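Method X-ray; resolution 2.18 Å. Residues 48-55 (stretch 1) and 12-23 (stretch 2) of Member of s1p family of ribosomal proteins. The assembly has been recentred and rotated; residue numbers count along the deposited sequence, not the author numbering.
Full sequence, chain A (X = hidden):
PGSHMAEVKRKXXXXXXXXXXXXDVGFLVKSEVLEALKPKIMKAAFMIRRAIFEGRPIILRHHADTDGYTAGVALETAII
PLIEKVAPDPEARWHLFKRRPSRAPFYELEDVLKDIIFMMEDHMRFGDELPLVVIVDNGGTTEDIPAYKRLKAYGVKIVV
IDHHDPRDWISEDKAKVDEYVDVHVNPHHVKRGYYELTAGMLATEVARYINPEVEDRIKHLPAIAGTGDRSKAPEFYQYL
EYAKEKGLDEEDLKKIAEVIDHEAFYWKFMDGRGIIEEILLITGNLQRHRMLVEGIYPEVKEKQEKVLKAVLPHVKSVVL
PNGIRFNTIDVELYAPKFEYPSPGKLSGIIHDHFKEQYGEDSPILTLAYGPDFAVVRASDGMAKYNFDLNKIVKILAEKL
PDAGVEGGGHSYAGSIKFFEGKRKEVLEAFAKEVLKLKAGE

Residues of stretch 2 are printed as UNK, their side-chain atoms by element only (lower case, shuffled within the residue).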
ATOM      1  N   ILE A  48      21.176  22.204 -11.939  1.00 28.03           N
ATOM      2  CA  ILE A  48      20.298  22.305 -10.779  1.00 26.93           C
ATOM      3  C   ILE A  48      20.017  23.773 -10.455  1.00 27.58           C
ATOM      4  O   ILE A  48      18.852  24.162 -10.283  1.00 26.17           O
ATOM      5  CB  ILE A  48      20.855  21.503  -9.579  1.00 26.87           C
ATOM      6  CG1 ILE A  48      20.722  20.006  -9.874  1.00 27.42           C
ATOM      7  CG2 ILE A  48      20.122  21.835  -8.291  1.00 27.09           C
ATOM      8  CD1 ILE A  48      21.548  19.106  -8.985  1.00 28.10           C
ATOM      9  N   ARG A  49      21.069  24.589 -10.417  1.00 28.13           N
ATOM     10  CA  ARG A  49      20.924  26.024 -10.137  1.00 28.76           C
ATOM     11  C   ARG A  49      20.041  26.716 -11.182  1.00 28.72           C
ATOM     12  O   ARG A  49      19.248  27.588 -10.850  1.00 28.50           O
ATOM     13  CB  ARG A  49      22.299  26.711 -10.082  1.00 29.75           C
ATOM     14  CG  ARG A  49      23.130  26.395  -8.844  1.00 30.57           C
ATOM     15  CD  ARG A  49      24.579  26.835  -9.029  1.00 32.14           C
ATOM     16  NE  ARG A  49      24.678  28.266  -9.342  1.00 32.76           N
ATOM     17  CZ  ARG A  49      24.554  29.248  -8.450  1.00 32.53           C
ATOM     18  NH1 ARG A  49      24.344  28.992  -7.172  1.00 33.48           N
ATOM     19  NH2 ARG A  49      24.646  30.503  -8.840  1.00 33.56           N
ATOM     20  N   ARG A  50      20.177  26.321 -12.440  1.00 29.37           N
ATOM     21  CA  ARG A  50      19.397  26.935 -13.512  1.00 31.82           C
ATOM     22  C   ARG A  50      17.904  26.640 -13.356  1.00 31.91           C
ATOM     23  O   ARG A  50      17.072  27.551 -13.464  1.00 32.54           O
ATOM     24  CB  ARG A  50      19.894  26.477 -14.884  1.00 33.62           C
ATOM     25  CG  ARG A  50      19.508  27.444 -15.987  1.00 37.05           C
ATOM     26  CD  ARG A  50      19.963  26.979 -17.361  1.00 39.69           C
ATOM     27  NE  ARG A  50      19.821  28.060 -18.341  1.00 44.01           N
ATOM     28  CZ  ARG A  50      18.662  28.479 -18.859  1.00 46.27           C
ATOM     29  NH1 ARG A  50      17.511  27.908 -18.501  1.00 45.16           N
ATOM     30  NH2 ARG A  50      18.652  29.480 -19.741  1.00 45.83           N
ATOM     31  N   ALA A  51      17.572  25.377 -13.088  1.00 30.12           N
ATOM     32  CA  ALA A  51      16.194  24.995 -12.781  1.00 29.66           C
ATOM     33  C   ALA A  51      15.625  25.848 -11.650  1.00 29.86           C
ATOM     34  O   ALA A  51      14.508  26.352 -11.752  1.00 29.71           O
ATOM     35  CB  ALA A  51      16.114  23.522 -12.422  1.00 29.97           C
ATOM     36  N   ILE A  52      16.410  26.034 -10.589  1.00 31.22           N
ATOM     37  CA  ILE A  52      15.988  26.841  -9.442  1.00 30.68           C
ATOM     38  C   ILE A  52      15.706  28.287  -9.837  1.00 31.93           C
ATOM     39  O   ILE A  52      14.692  28.868  -9.437  1.00 33.96           O
ATOM     40  CB  ILE A  52      17.058  26.857  -8.327  1.00 29.68           C
ATOM     41  CG1 ILE A  52      17.209  25.471  -7.697  1.00 28.77           C
ATOM     42  CG2 ILE A  52      16.700  27.877  -7.244  1.00 29.55           C
ATOM     43  CD1 ILE A  52      18.448  25.331  -6.840  1.00 28.57           C
ATOM     44  N   PHE A  53      16.614  28.875 -10.600  1.00 31.96           N
ATOM     45  CA  PHE A  53      16.502  30.285 -10.938  1.00 33.44           C
ATOM     46  C   PHE A  53      15.366  30.554 -11.933  1.00 33.71           C
ATOM     47  O   PHE A  53      14.802  31.638 -11.928  1.00 33.03           O
ATOM     48  CB  PHE A  53      17.841  30.842 -11.450  1.00 34.10           C
ATOM     49  CG  PHE A  53      18.941  30.864 -10.412  1.00 34.95           C
ATOM     50  CD1 PHE A  53      18.685  31.222  -9.094  1.00 35.96           C
ATOM     51  CD2 PHE A  53      20.246  30.563 -10.767  1.00 36.95           C
ATOM     52  CE1 PHE A  53      19.703  31.246  -8.152  1.00 37.04           C
ATOM     53  CE2 PHE A  53      21.268  30.591  -9.827  1.00 36.74           C
ATOM     54  CZ  PHE A  53      20.997  30.934  -8.520  1.00 35.89           C
ATOM     55  N   GLU A  54      15.020  29.576 -12.767  1.00 35.16           N
ATOM     56  CA  GLU A  54      13.894  29.747 -13.681  1.00 35.96           C
ATOM     57  C   GLU A  54      12.555  29.351 -13.059  1.00 33.57           C
ATOM     58  O   GLU A  54      11.526  29.473 -13.697  1.00 35.49           O
ATOM     59  CB  GLU A  54      14.126  29.012 -15.004  1.00 38.04           C
ATOM     60  CG  GLU A  54      14.033  27.506 -14.943  1.00 40.46           C
ATOM     61  CD  GLU A  54      14.348  26.852 -16.274  1.00 41.90           C
ATOM     62  OE1 GLU A  54      14.944  25.762 -16.283  1.00 46.10           O
ATOM     63  OE2 GLU A  54      13.992  27.413 -17.322  1.00 47.59           O
ATOM     64  N   GLY A  55      12.560  28.899 -11.813  1.00 32.36           N
ATOM     65  CA  GLY A  55      11.321  28.501 -11.143  1.00 30.96           C
ATOM     66  C   GLY A  55      10.786  27.167 -11.622  1.00 30.12           C
ATOM     67  O   GLY A  55       9.596  26.891 -11.503  1.00 30.64           O
ATOM     68  N   UNK A  12      16.664  36.916 -20.874  1.00 50.20           N
ATOM     69  CA  UNK A  12      16.461  36.192 -19.622  1.00 50.37           C
ATOM     70  C   UNK A  12      17.172  34.832 -19.661  1.00 49.17           C
ATOM     71  O   UNK A  12      17.805  34.448 -18.681  1.00 44.98           O
ATOM     72  c   UNK A  12      14.722  34.984 -18.218  1.00 49.86           C
ATOM     73  c   UNK A  12      14.410  37.391 -18.796  1.00 51.19           C
ATOM     74  c   UNK A  12      14.956  36.046 -19.287  1.00 49.93           C
ATOM     75  c   UNK A  12      12.897  37.476 -18.742  1.00 51.54           C
ATOM     76  N   UNK A  13      17.090  34.129 -20.791  1.00 49.59           N
ATOM     77  CA  UNK A  13      17.781  32.848 -20.948  1.00 51.66           C
ATOM     78  C   UNK A  13      19.285  33.021 -20.791  1.00 51.73           C
ATOM     79  O   UNK A  13      19.943  32.187 -20.167  1.00 51.34           O
ATOM     80  o   UNK A  13      14.207  31.250 -21.223  1.00 63.99           O
ATOM     81  c   UNK A  13      15.394  31.008 -21.528  1.00 60.01           C
ATOM     82  c   UNK A  13      16.046  31.858 -22.602  1.00 57.39           C
ATOM     83  c   UNK A  13      17.503  32.199 -22.311  1.00 53.79           C
ATOM     84  o   UNK A  13      16.059  30.095 -20.996  1.00 64.23           O
ATOM     85  N   UNK A  14      19.823  34.097 -21.357  1.00 50.04           N
ATOM     86  CA  UNK A  14      21.264  34.343 -21.307  1.00 49.86           C
ATOM     87  C   UNK A  14      21.736  34.706 -19.911  1.00 47.09           C
ATOM     88  O   UNK A  14      22.782  34.239 -19.471  1.00 45.61           O
ATOM     89  o   UNK A  14      20.987  36.263 -25.754  1.00 61.21           O
ATOM     90  o   UNK A  14      22.258  37.271 -24.259  1.00 58.41           O
ATOM     91  c   UNK A  14      21.440  35.091 -23.736  1.00 56.05           C
ATOM     92  c   UNK A  14      21.648  35.452 -22.274  1.00 53.77           C
ATOM     93  c   UNK A  14      21.572  36.296 -24.649  1.00 59.03           C
ATOM     94  N   UNK A  15      20.970  35.546 -19.220  1.00 45.07           N
ATOM     95  CA  UNK A  15      21.285  35.899 -17.837  1.00 46.33           C
ATOM     96  C   UNK A  15      21.097  34.728 -16.866  1.00 45.29           C
ATOM     97  O   UNK A  15      21.777  34.657 -15.839  1.00 46.13           O
ATOM     98  c   UNK A  15      20.458  37.102 -17.387  1.00 47.90           C
ATOM     99  c   UNK A  15      20.856  38.391 -18.089  1.00 51.30           C
ATOM    100  o   UNK A  15      23.074  38.930 -18.781  1.00 53.14           O
ATOM    101  o   UNK A  15      22.659  38.957 -16.621  1.00 52.96           O
ATOM    102  c   UNK A  15      22.301  38.789 -17.810  1.00 53.08           C
ATOM    103  N   UNK A  16      20.185  33.818 -17.198  1.00 44.86           N
ATOM    104  CA  UNK A  16      20.011  32.584 -16.430  1.00 44.29           C
ATOM    105  C   UNK A  16      21.234  31.689 -16.565  1.00 41.58           C
ATOM    106  O   UNK A  16      21.716  31.165 -15.568  1.00 40.54           O
ATOM    107  c   UNK A  16      18.752  31.820 -16.857  1.00 43.54           C
ATOM    108  c   UNK A  16      16.273  31.539 -16.903  1.00 44.32           C
ATOM    109  c   UNK A  16      17.391  32.127 -14.741  1.00 44.32           C
ATOM    110  c   UNK A  16      17.428  32.293 -16.252  1.00 44.73           C
ATOM    111  N   UNK A  17      21.727  31.523 -17.792  1.00 41.79           N
ATOM    112  CA  UNK A  17      22.987  30.814 -18.040  1.00 43.72           C
ATOM    113  C   UNK A  17      24.139  31.388 -17.227  1.00 44.84           C
ATOM    114  O   UNK A  17      24.913  30.644 -16.632  1.00 46.59           O
ATOM    115  c   UNK A  17      23.369  30.867 -19.520  1.00 43.00           C
ATOM    116  o   UNK A  17      22.618  30.055 -21.621  1.00 45.19           O
ATOM    117  o   UNK A  17      21.743  29.156 -19.824  1.00 45.11           O
ATOM    118  c   UNK A  17      22.515  29.962 -20.379  1.00 44.45           C
ATOM    119  N   UNK A  18      24.245  32.711 -17.208  1.00 46.74           N
ATOM    120  CA  UNK A  18      25.329  33.387 -16.509  1.00 47.64           C
ATOM    121  C   UNK A  18      25.197  33.179 -15.007  1.00 44.01           C
ATOM    122  O   UNK A  18      26.137  32.726 -14.369  1.00 42.76           O
ATOM    123  n   UNK A  18      27.762  37.834 -16.609  1.00 65.07           N
ATOM    124  c   UNK A  18      26.510  37.093 -16.794  1.00 60.86           C
ATOM    125  c   UNK A  18      26.630  35.606 -16.485  1.00 56.47           C
ATOM    126  c   UNK A  18      28.191  38.369 -15.462  1.00 67.19           C
ATOM    127  c   UNK A  18      25.342  34.881 -16.847  1.00 51.40           C
ATOM    128  n   UNK A  18      29.346  39.027 -15.444  1.00 68.12           N
ATOM    129  n   UNK A  18      27.493  38.254 -14.332  1.00 68.76           N
ATOM    130  N   UNK A  19      24.031  33.483 -14.444  1.00 41.52           N
ATOM    131  CA  UNK A  19      23.852  33.338 -12.998  1.00 42.48           C
ATOM    132  C   UNK A  19      23.961  31.892 -12.499  1.00 41.55           C
ATOM    133  O   UNK A  19      24.379  31.662 -11.365  1.00 40.61           O
ATOM    134  n   UNK A  19      21.340  34.441  -8.928  1.00 47.94           N
ATOM    135  n   UNK A  19      19.238  35.344  -8.566  1.00 52.41           N
ATOM    136  c   UNK A  19      20.381  34.845  -8.096  1.00 51.52           C
ATOM    137  c   UNK A  19      22.578  34.192 -11.016  1.00 45.74           C
ATOM    138  c   UNK A  19      21.242  34.492 -10.387  1.00 46.80           C
ATOM    139  c   UNK A  19      22.524  33.921 -12.512  1.00 43.60           C
ATOM    140  n   UNK A  19      20.561  34.753  -6.783  1.00 51.74           N
ATOM    141  N   UNK A  20      23.571  30.932 -13.331  1.00 39.56           N
ATOM    142  CA  UNK A  20      23.593  29.524 -12.938  1.00 38.62           C
ATOM    143  C   UNK A  20      25.003  28.959 -12.826  1.00 38.06           C
ATOM    144  O   UNK A  20      25.209  27.979 -12.118  1.00 36.71           O
ATOM    145  c   UNK A  20      22.783  28.687 -13.917  1.00 39.09           C
ATOM    146  N   UNK A  21      25.962  29.551 -13.538  1.00 37.98           N
ATOM    147  CA  UNK A  21      27.354  29.099 -13.484  1.00 39.41           C
ATOM    148  C   UNK A  21      27.787  29.012 -12.038  1.00 35.25           C
ATOM    149  O   UNK A  21      27.685  29.993 -11.319  1.00 34.53           O
ATOM    150  o   UNK A  21      29.455  28.012 -15.731  1.00 54.80           O
ATOM    151  c   UNK A  21      28.204  30.052 -15.711  1.00 45.74           C
ATOM    152  n   UNK A  21      28.062  28.387 -17.448  1.00 51.71           N
ATOM    153  c   UNK A  21      28.628  28.726 -16.301  1.00 48.95           C
ATOM    154  c   UNK A  21      28.291  30.079 -14.198  1.00 41.64           C
ATOM    155  N   UNK A  22      28.249  27.838 -11.601  1.00 33.75           N
ATOM    156  CA  UNK A  22      28.764  27.744 -10.235  1.00 34.99           C
ATOM    157  C   UNK A  22      30.201  28.270 -10.118  1.00 34.91           C
ATOM    158  O   UNK A  22      30.954  28.223 -11.091  1.00 33.77           O
ATOM    159  c   UNK A  22      28.336  26.552 -12.315  1.00 33.12           C
ATOM    160  c   UNK A  22      28.977  25.636 -11.305  1.00 33.84           C
ATOM    161  c   UNK A  22      28.733  26.242  -9.965  1.00 33.77           C
ATOM    162  N   UNK A  23      30.562  28.755  -8.933  1.00 35.39           N
ATOM    163  CA  UNK A  23      31.949  29.079  -8.620  1.00 37.65           C
ATOM    164  C   UNK A  23      32.755  27.800  -8.480  1.00 38.29           C
ATOM    165  O   UNK A  23      32.224  26.752  -8.109  1.00 36.36           O
ATOM    166  c   UNK A  23      32.042  29.831  -7.298  1.00 38.18           C
ATOM    167  o   UNK A  23      31.184  30.942  -7.298  1.00 40.27           O
TER

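Position 12 carries four carbons, forked at the first, with one arm two carbons long. Beta-branching with an ethyl arm means Ile-12; its side chain reaches nothing on stretch 1 and takes no part in the contact.

Position 13 has three carbons, the third bearing two oxygens: a carboxylate on a two-carbon stem, Glu-13. Its CA-to-CB bond points sideways, yet m, m rotamers fold the acid round until OE1 lies 2.9 Å from Arg-50 NH2, in a salt bridge with a nearly straight hydrogen bond. The same NH2 also makes a weak bond to the backbone O of Glu-13, at 3.0 Å.

Positions 14 and 15 repeat the pattern of three carbons and two oxygens, so they are Glu-14 and Glu-15. Both point away and touch nothing on stretch 1; identical chemistry on another side of the helix plays no part here.

Position 16 shows four carbons forked at the second, the signature of Leu-16. It points toward stretch 1, where CD2 meets Phe-53 CB at 3.6 Å and CD1 meets Glu-54 CB at 3.8 Å. Its CB also lies over one face of the Arg-50 guanidinium, 3.7 Å from NH2, leaving the edge of that group free for acids.

Position 17 has two carbons, the second with two oxygens: the shorter acid, Asp-17. The CA-to-CB bond points away, but the carboxylate comes back so that OD1 receives Arg-50 NE at 2.7 Å, in the second salt bridge.

Position 18 has three carbons, a nitrogen, and a carbon with two more nitrogens. This is Arg-18, out of reach of stretch 1.

Position 19 has the same atoms, but here they run out over an aromatic ring; this is Arg-19. Its guanidinium lies flat on Phe-53, centres 4.2 Å apart and planes at 19°, while its CD sits over the ring face, 3.9 Å from the centroid. Its backbone O accepts Arg-49 NH2 at 2.8 Å.

Position 20 has one carbon, hence Ala-20. Here the backbones come close, CA to CA with Arg-50 only 5.0 Å, and Ala-20 CB lies 3.8 Å from Arg-50 CB. Its O accepts Arg-49 NE at 2.8 Å.

Position 21 has three carbons ending in one oxygen and one nitrogen: Gln-21, pointing away. Position 22 closes three carbons onto its own N, Pro-22, whose CB is 4.3 Å from Arg-49 CD. Position 23, one carbon then one oxygen, is Ser-23, beyond contact.

Two neighbouring arginines do different work. The helix axes approach to 8.8 Å at an angle of 132°, and the CA atoms of Ala-20 and Arg-50 come nearest each other across the stretches. Arg-50 fits as a knob among Glu-13, Leu-16, Asp-17 and Ala-20, its charge answered by two acids one turn apart. Arg-49 instead serves two successive backbone carbonyls, giving NH2 to Arg-19 O and NE to Ala-20 O. Phe-53 adds a separate contact, packing on Leu-16 and carrying Arg-19 on its face.

Stretch 2 (12-23) IEEELDRRAQPS
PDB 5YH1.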